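Cfl (Pectobacterium brasiliense, PDB 7A9J) is a coronafacic acid ligase of the ATP-dependent AMP-binding enzyme family, probably activating carboxylic acids for coupling, including to amines as amides. Local coordinates at residues 62-66 with 67-71; 176-179 with 180-184; 379-382 with 383-387. The protein carries 1 engineered substitution. All blocks are in the same frame, centred on the assembly; numbering follows the deposited sequence.

Contact 1 (62-66 with 67-71); sequences TGLKS and ANIKK
Asn68 N meets the flat peptide carbonyl of Lys65 from above its plane, 67° out of it, while Ile69 N meets that of Leu64 at a smaller tilt of 33°. Asn68 N lies 2.9 Å from Lys65 O. Ile69 N is likewise 2.9 Å from Leu64 O. This pair of bonds is the Schellman motif that closes helix 50-66, and Asn68, with its positive phi, is the C-prime residue. One residue before Asn68, Ala67 N still makes an i to i+4 helical bond to Gly63 O (2.9 Å) and a weak one to Leu64 O. The reversal brings Ile69 back over the last turn, where Ile69 CB and Leu64 CB come within 4.0 Å, the apolar contact across the cap that commonly goes with this motif. Trp147 of strand 145-148 and Ile75 of strand 74-78 pack on both side chains. On the polar side a water donates to Lys65 O and to Ile69 O, bridging helix end and loop. Lys70 NZ approaches Asn68 OD1 at 2.8 Å, almost in line with the amide C=O, while Lys65 NZ is taken up by a salt bridge to Asp176. Ser66 turns its hydroxyl back beside its own nitrogen (chi1 -75°), and OG reaches Thr62 O at 3.1 Å from the face of that carbonyl opposite to the one used by Ser66 N.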
loop_
_atom_site.group_PDB
_atom_site.type_symbol
_atom_site.label_atom_id
_atom_site.label_comp_id
_atom_site.label_asym_id
_atom_site.label_seq_id
_atom_site.Cartn_x
_atom_site.Cartn_y
_atom_site.Cartn_z
ATOM N N THR A 62 1.367 30.597 3.979
ATOM C CA THR A 62 1.864 31.955 3.890
ATOM C C THR A 62 3.371 31.978 3.675
ATOM O O THR A 62 3.871 32.799 2.895
ATOM C CB THR A 62 1.458 32.733 5.145
ATOM O OG1 THR A 62 0.023 32.853 5.152
ATOM C CG2 THR A 62 2.070 34.136 5.148
ATOM N N GLY A 63 4.105 31.083 4.347
ATOM C CA GLY A 63 5.549 31.044 4.170
ATOM C C GLY A 63 5.957 30.687 2.748
ATOM O O GLY A 63 6.860 31.324 2.168
ATOM N N LEU A 64 5.268 29.713 2.159
ATOM C CA LEU A 64 5.506 29.325 0.770
ATOM C C LEU A 64 5.273 30.509 -0.146
ATOM O O LEU A 64 6.120 30.851 -0.978
ATOM C CB LEU A 64 4.576 28.170 0.372
ATOM C CG LEU A 64 4.837 26.823 1.014
ATOM C CD1 LEU A 64 3.685 25.872 0.658
ATOM C CD2 LEU A 64 6.164 26.345 0.400
ATOM N N LYS A 65 4.126 31.169 0.007
ATOM C CA LYS A 65 3.849 32.285 -0.890
ATOM C C LYS A 65 4.802 33.436 -0.628
ATOM O O LYS A 65 5.232 34.111 -1.580
ATOM C CB LYS A 65 2.377 32.710 -0.767
ATOM C CG LYS A 65 1.459 31.619 -1.386
ATOM C CD LYS A 65 0.099 32.124 -1.926
ATOM C CE LYS A 65 -0.995 32.079 -0.874
ATOM N NZ LYS A 65 -2.159 32.945 -1.275
ATOM N N SER A 66 5.176 33.660 0.635
ATOM C CA SER A 66 6.126 34.737 0.916
ATOM C C SER A 66 7.496 34.470 0.308
ATOM O O SER A 66 8.238 35.418 0.011
ATOM C CB SER A 66 6.253 34.949 2.408
ATOM O OG SER A 66 5.090 35.620 2.842
ATOM N N ALA A 67 7.837 33.195 0.134
ATOM C CA ALA A 67 9.060 32.761 -0.516
ATOM C C ALA A 67 8.891 32.609 -2.012
ATOM O O ALA A 67 9.724 31.968 -2.650
ATOM C CB ALA A 67 9.539 31.437 0.080
ATOM N N ASN A 68 7.821 33.164 -2.581
ATOM C CA ASN A 68 7.620 33.265 -4.019
ATOM C C ASN A 68 7.237 31.923 -4.652
ATOM O O ASN A 68 7.378 31.744 -5.869
ATOM C CB ASN A 68 8.858 33.845 -4.712
ATOM C CG ASN A 68 8.549 34.368 -6.086
ATOM O OD1 ASN A 68 7.414 34.773 -6.354
ATOM N ND2 ASN A 68 9.539 34.338 -6.983
ATOM N N ILE A 69 6.774 30.969 -3.850
ATOM C CA ILE A 69 6.130 29.769 -4.380
ATOM C C ILE A 69 4.728 30.145 -4.849
ATOM O O ILE A 69 4.014 30.915 -4.184
ATOM C CB ILE A 69 6.104 28.653 -3.330
ATOM C CG1 ILE A 69 7.545 28.312 -2.932
ATOM C CG2 ILE A 69 5.471 27.418 -3.910
ATOM C CD1 ILE A 69 8.503 28.159 -4.116
ATOM N N LYS A 70 4.366 29.681 -6.042
ATOM C CA LYS A 70 3.144 30.084 -6.724
ATOM C C LYS A 70 2.389 28.830 -7.116
ATOM O O LYS A 70 2.968 27.751 -7.163
ATOM C CB LYS A 70 3.428 30.902 -7.995
ATOM C CG LYS A 70 4.409 32.048 -7.788
ATOM C CD LYS A 70 4.451 32.988 -8.989
ATOM C CE LYS A 70 5.303 34.232 -8.692
ATOM N NZ LYS A 70 4.846 34.965 -7.465
ATOM N N LYS A 71 1.086 28.982 -7.370
ATOM C CA LYS A 71 0.289 27.901 -7.954
ATOM C C LYS A 71 1.019 27.326 -9.163
ATOM O O LYS A 71 1.469 28.079 -10.026
ATOM C CB LYS A 71 -1.084 28.454 -8.376
ATOM C CG LYS A 71 -1.961 27.416 -9.059
ATOM C CD LYS A 71 -3.438 27.790 -8.995
ATOM C CE LYS A 71 -3.795 28.742 -10.078
ATOM N NZ LYS A 71 -5.263 28.684 -10.410
HETATM O O HOH W 1 3.900 33.773 -4.495
#

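Contact 2 (176-179 with 180-184); sequences DNIY and TDEIA
Tyr179 and Glu182 are the end residues of a type I beta turn that brings the chain into strand 183-188. Thr180 and Asp181 fill its two corner positions, and Glu182 N closes it on Tyr179 O at 3.1 Å. The backbone of 176-179 is extended up to this point, which leaves the N-H of Tyr179 directed at the far side of the turn. A second bond forms there: Glu182 sends its side chain back along the turn, and OE1 accepts from Tyr179 N at 2.9 Å with an N-H...O angle of 159°. Main chain and side chain of Glu182 thus both grip the backbone of Tyr179. The carboxylate is met from above its plane. CG of Glu182 sits beside its own nitrogen (chi1 -67°) and the chain is extended beyond, carrying the carboxylate alongside the tyrosine, with both side chains pointing the same way. The carboxylate lies at the edge of the Tyr179 ring, where CD2 is 3.7 Å from OE1 of Glu182, and the two planes are 73° apart. OE2 of Glu182 forms a salt bridge with Lys71, which probably steadies the charge of a carboxylate at a largely exposed site. Thr180 rests on Lys204 and Ile207 of helix 203-214. Asp181 folds its carboxylate back over the turn, bringing OD2 to within 3.5 Å of CB of Tyr179.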
loop_
_atom_site.group_PDB
_atom_site.type_symbol
_atom_site.label_atom_id
_atom_site.label_comp_id
_atom_site.label_asym_id
_atom_site.label_seq_id
_atom_site.Cartn_x
_atom_site.Cartn_y
_atom_site.Cartn_z
ATOM N N ASP A 176 -6.717 32.182 -2.528
ATOM C CA ASP A 176 -6.204 31.202 -3.498
ATOM C C ASP A 176 -7.338 30.782 -4.425
ATOM O O ASP A 176 -8.465 30.567 -3.974
ATOM C CB ASP A 176 -5.626 29.954 -2.813
ATOM C CG ASP A 176 -4.454 30.289 -1.900
ATOM O OD1 ASP A 176 -3.378 30.661 -2.432
ATOM O OD2 ASP A 176 -4.641 30.232 -0.657
ATOM N N ASN A 177 -7.060 30.698 -5.724
ATOM C CA ASN A 177 -8.063 30.238 -6.685
ATOM C C ASN A 177 -7.618 28.885 -7.224
ATOM O O ASN A 177 -6.740 28.808 -8.093
ATOM C CB ASN A 177 -8.259 31.257 -7.787
ATOM C CG ASN A 177 -8.777 32.550 -7.241
ATOM O OD1 ASN A 177 -9.785 32.561 -6.524
ATOM N ND2 ASN A 177 -8.057 33.634 -7.494
ATOM N N ILE A 178 -8.208 27.829 -6.679
ATOM C CA ILE A 178 -7.842 26.433 -6.984
ATOM C C ILE A 178 -8.999 25.829 -7.764
ATOM O O ILE A 178 -10.149 25.954 -7.343
ATOM C CB ILE A 178 -7.587 25.599 -5.710
ATOM C CG1 ILE A 178 -6.540 26.225 -4.777
ATOM C CG2 ILE A 178 -7.195 24.161 -6.059
ATOM C CD1 ILE A 178 -5.268 26.593 -5.412
ATOM N N TYR A 179 -8.707 25.183 -8.907
ATOM C CA TYR A 179 -9.731 24.606 -9.772
ATOM C C TYR A 179 -9.496 23.110 -9.883
ATOM O O TYR A 179 -8.367 22.652 -9.753
ATOM C CB TYR A 179 -9.708 25.230 -11.173
ATOM C CG TYR A 179 -9.960 26.706 -11.108
ATOM C CD1 TYR A 179 -11.244 27.183 -11.017
ATOM C CD2 TYR A 179 -8.902 27.624 -11.062
ATOM C CE1 TYR A 179 -11.491 28.554 -10.917
ATOM C CE2 TYR A 179 -9.146 28.969 -10.962
ATOM C CZ TYR A 179 -10.443 29.424 -10.890
ATOM O OH TYR A 179 -10.696 30.771 -10.795
ATOM N N THR A 180 -10.568 22.333 -10.010
ATOM C CA THR A 180 -10.372 20.890 -9.839
ATOM C C THR A 180 -9.584 20.261 -10.980
ATOM O O THR A 180 -8.944 19.232 -10.760
ATOM C CB THR A 180 -11.701 20.163 -9.662
ATOM O OG1 THR A 180 -12.510 20.414 -10.812
ATOM C CG2 THR A 180 -12.415 20.714 -8.448
ATOM N N ASP A 181 -9.529 20.890 -12.159
ATOM C CA ASP A 181 -8.718 20.296 -13.221
ATOM C C ASP A 181 -7.215 20.578 -13.079
ATOM O O ASP A 181 -6.411 20.004 -13.842
ATOM C CB ASP A 181 -9.226 20.787 -14.590
ATOM C CG ASP A 181 -9.262 22.293 -14.691
ATOM O OD1 ASP A 181 -8.682 22.819 -15.645
ATOM O OD2 ASP A 181 -9.881 22.948 -13.823
ATOM N N GLU A 182 -6.796 21.444 -12.158
ATOM C CA GLU A 182 -5.372 21.762 -12.061
ATOM C C GLU A 182 -4.567 20.637 -11.435
ATOM O O GLU A 182 -5.076 19.833 -10.638
ATOM C CB GLU A 182 -5.168 23.065 -11.264
ATOM C CG GLU A 182 -5.727 24.201 -12.039
ATOM C CD GLU A 182 -5.732 25.519 -11.251
ATOM O OE1 GLU A 182 -6.060 25.492 -10.034
ATOM O OE2 GLU A 182 -5.401 26.542 -11.861
ATOM N N ILE A 183 -3.266 20.600 -11.772
ATOM C CA ILE A 183 -2.395 19.586 -11.185
ATOM C C ILE A 183 -2.288 19.787 -9.697
ATOM O O ILE A 183 -2.136 20.914 -9.197
ATOM C CB ILE A 183 -0.988 19.603 -11.798
ATOM C CG1 ILE A 183 -1.075 19.403 -13.281
ATOM C CG2 ILE A 183 -0.092 18.519 -11.121
ATOM C CD1 ILE A 183 0.169 19.815 -14.012
ATOM N N ALA A 184 -2.392 18.684 -8.973
ATOM C CA ALA A 184 -2.182 18.661 -7.537
ATOM C C ALA A 184 -0.889 18.001 -7.105
ATOM O O ALA A 184 -0.259 18.476 -6.157
ATOM C CB ALA A 184 -3.348 17.963 -6.855
#

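Contact 3 (379-382 with 383-387); sequences LIRS and PAKTI
Lys385 reaches back across a tight bend to the carbonyl of Ser382, whose own hydroxyl turns to Ala384 N, while Arg381 and Lys385 run at an oblique angle to one another. OG of Ser382 is anti to its own nitrogen (chi1 167°), which brings it beside Pro383 and within 3.0 Å of Ala384 N. This bond, N-H...O angle 150°, makes an ST turn. The same hydroxyl oxygen is hydrogen-bonded to Leu339 O, so it is gripped on the donor and the acceptor side and its rotation is fixed. Lys385 bends at chi2 and swings NZ back across the turn to Ser382 O, at 2.9 Å and tilted 30° from the carbonyl plane. The methylene stem follows the same carbonyl, with CD of Lys385 3.4 Å from Ser382 O. Beyond it, NZ of Lys385 comes over the aliphatic part of Arg381, 3.2 Å from CG, with Arg381 NE 4.6 Å from this NZ. The two like charges have separate acceptors: Lys385 NZ also bonds Ser400 O, whereas the guanidinium of Arg381 bonds Asp401 O and pairs with Glu365. Ala384 touches Asp208 of helix 203-214, and its side chain is about 9 Å from the bound indene carboxylic acid. The bend leads from the end of strand 376-381, past Leu212 of helix 203-214 and Val343 of strand 342-346, towards strand 388-390 of a different sheet.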
loop_
_atom_site.group_PDB
_atom_site.type_symbol
_atom_site.label_atom_id
_atom_site.label_comp_id
_atom_site.label_asym_id
_atom_site.label_seq_id
_atom_site.Cartn_x
_atom_site.Cartn_y
_atom_site.Cartn_z
ATOM N N LEU A 379 -9.164 -6.445 -15.980
ATOM C CA LEU A 379 -8.956 -5.098 -16.492
ATOM C C LEU A 379 -9.798 -4.115 -15.686
ATOM O O LEU A 379 -10.932 -4.418 -15.315
ATOM C CB LEU A 379 -9.360 -5.021 -17.969
ATOM C CG LEU A 379 -8.883 -6.122 -18.921
ATOM C CD1 LEU A 379 -9.250 -5.814 -20.364
ATOM C CD2 LEU A 379 -7.413 -6.245 -18.757
ATOM N N ILE A 380 -9.263 -2.925 -15.417
ATOM C CA ILE A 380 -9.929 -2.016 -14.485
ATOM C C ILE A 380 -9.940 -0.609 -15.064
ATOM O O ILE A 380 -8.931 -0.141 -15.598
ATOM C CB ILE A 380 -9.275 -1.996 -13.082
ATOM C CG1 ILE A 380 -9.283 -3.406 -12.472
ATOM C CG2 ILE A 380 -10.033 -0.982 -12.133
ATOM C CD1 ILE A 380 -8.335 -3.507 -11.307
ATOM N N ARG A 381 -11.081 0.065 -14.945
ATOM C CA ARG A 381 -11.146 1.501 -15.131
ATOM C C ARG A 381 -11.625 2.156 -13.828
ATOM O O ARG A 381 -12.615 1.716 -13.229
ATOM C CB ARG A 381 -12.067 1.837 -16.310
ATOM C CG ARG A 381 -11.963 3.270 -16.783
ATOM C CD ARG A 381 -12.360 3.297 -18.291
ATOM N NE ARG A 381 -13.730 2.823 -18.476
ATOM C CZ ARG A 381 -14.283 2.553 -19.655
ATOM N NH1 ARG A 381 -13.579 2.713 -20.766
ATOM N NH2 ARG A 381 -15.546 2.127 -19.717
ATOM N N SER A 382 -10.913 3.168 -13.392
ATOM C CA SER A 382 -11.181 3.762 -12.076
ATOM C C SER A 382 -11.898 5.112 -12.204
ATOM O O SER A 382 -11.694 5.826 -13.200
ATOM C CB SER A 382 -9.863 3.948 -11.308
ATOM O OG SER A 382 -10.084 4.787 -10.169
ATOM N N PRO A 383 -12.784 5.464 -11.255
ATOM C CA PRO A 383 -13.373 6.814 -11.277
ATOM C C PRO A 383 -12.385 7.886 -10.899
ATOM O O PRO A 383 -12.657 9.076 -11.144
ATOM C CB PRO A 383 -14.520 6.726 -10.260
ATOM C CG PRO A 383 -14.003 5.749 -9.229
ATOM C CD PRO A 383 -13.281 4.687 -10.106
ATOM N N ALA A 384 -11.244 7.520 -10.316
ATOM C CA ALA A 384 -10.171 8.484 -10.079
ATOM C C ALA A 384 -9.237 8.428 -11.280
ATOM O O ALA A 384 -8.367 7.559 -11.382
ATOM C CB ALA A 384 -9.465 8.211 -8.761
ATOM N N LYS A 385 -9.449 9.348 -12.200
ATOM C CA LYS A 385 -8.699 9.416 -13.446
ATOM C C LYS A 385 -7.443 10.243 -13.260
ATOM O O LYS A 385 -7.515 11.473 -13.074
ATOM C CB LYS A 385 -9.550 10.033 -14.544
ATOM C CG LYS A 385 -10.906 9.463 -14.629
ATOM C CD LYS A 385 -10.871 8.245 -15.467
ATOM C CE LYS A 385 -12.289 7.846 -15.813
ATOM N NZ LYS A 385 -12.197 6.386 -15.966
ATOM N N THR A 386 -6.290 9.591 -13.371
ATOM C CA THR A 386 -5.037 10.327 -13.428
ATOM C C THR A 386 -4.940 11.069 -14.762
ATOM O O THR A 386 -5.562 10.701 -15.760
ATOM C CB THR A 386 -3.859 9.384 -13.218
ATOM O OG1 THR A 386 -3.902 8.361 -14.227
ATOM C CG2 THR A 386 -3.985 8.719 -11.838
ATOM N N ILE A 387 -4.159 12.138 -14.774
ATOM C CA ILE A 387 -4.131 13.031 -15.910
ATOM C C ILE A 387 -3.202 12.504 -16.985
ATOM O O ILE A 387 -3.413 12.759 -18.171
ATOM C CB ILE A 387 -3.675 14.437 -15.468
ATOM C CG1 ILE A 387 -4.557 14.952 -14.325
ATOM C CG2 ILE A 387 -3.621 15.355 -16.620
ATOM C CD1 ILE A 387 -6.052 14.674 -14.508
#

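All three contacts are local bends of one continuous stretch: a helix cap, a beta turn and an ST turn. They are held by backbone acceptors and, in contacts 2 and 3, by side-chain oxygens as well. Contact 2 lies on the surface; contacts 1 and 3 are partly buried, contact 3 lying closest to the middle of the chain, its centre about 17 Å from that of the chain. Contact 1 relies on main-chain bonds backed by apolar packing; contact 2 adds a carboxylate, and contact 3 a hydroxyl and an ammonium. Contacts 1 and 2 are joined through Lys71, which also bonds the Asn177 carbonyl. Contacts 2 and 3, their nearest atoms about 5 Å apart, both meet helix 203-214.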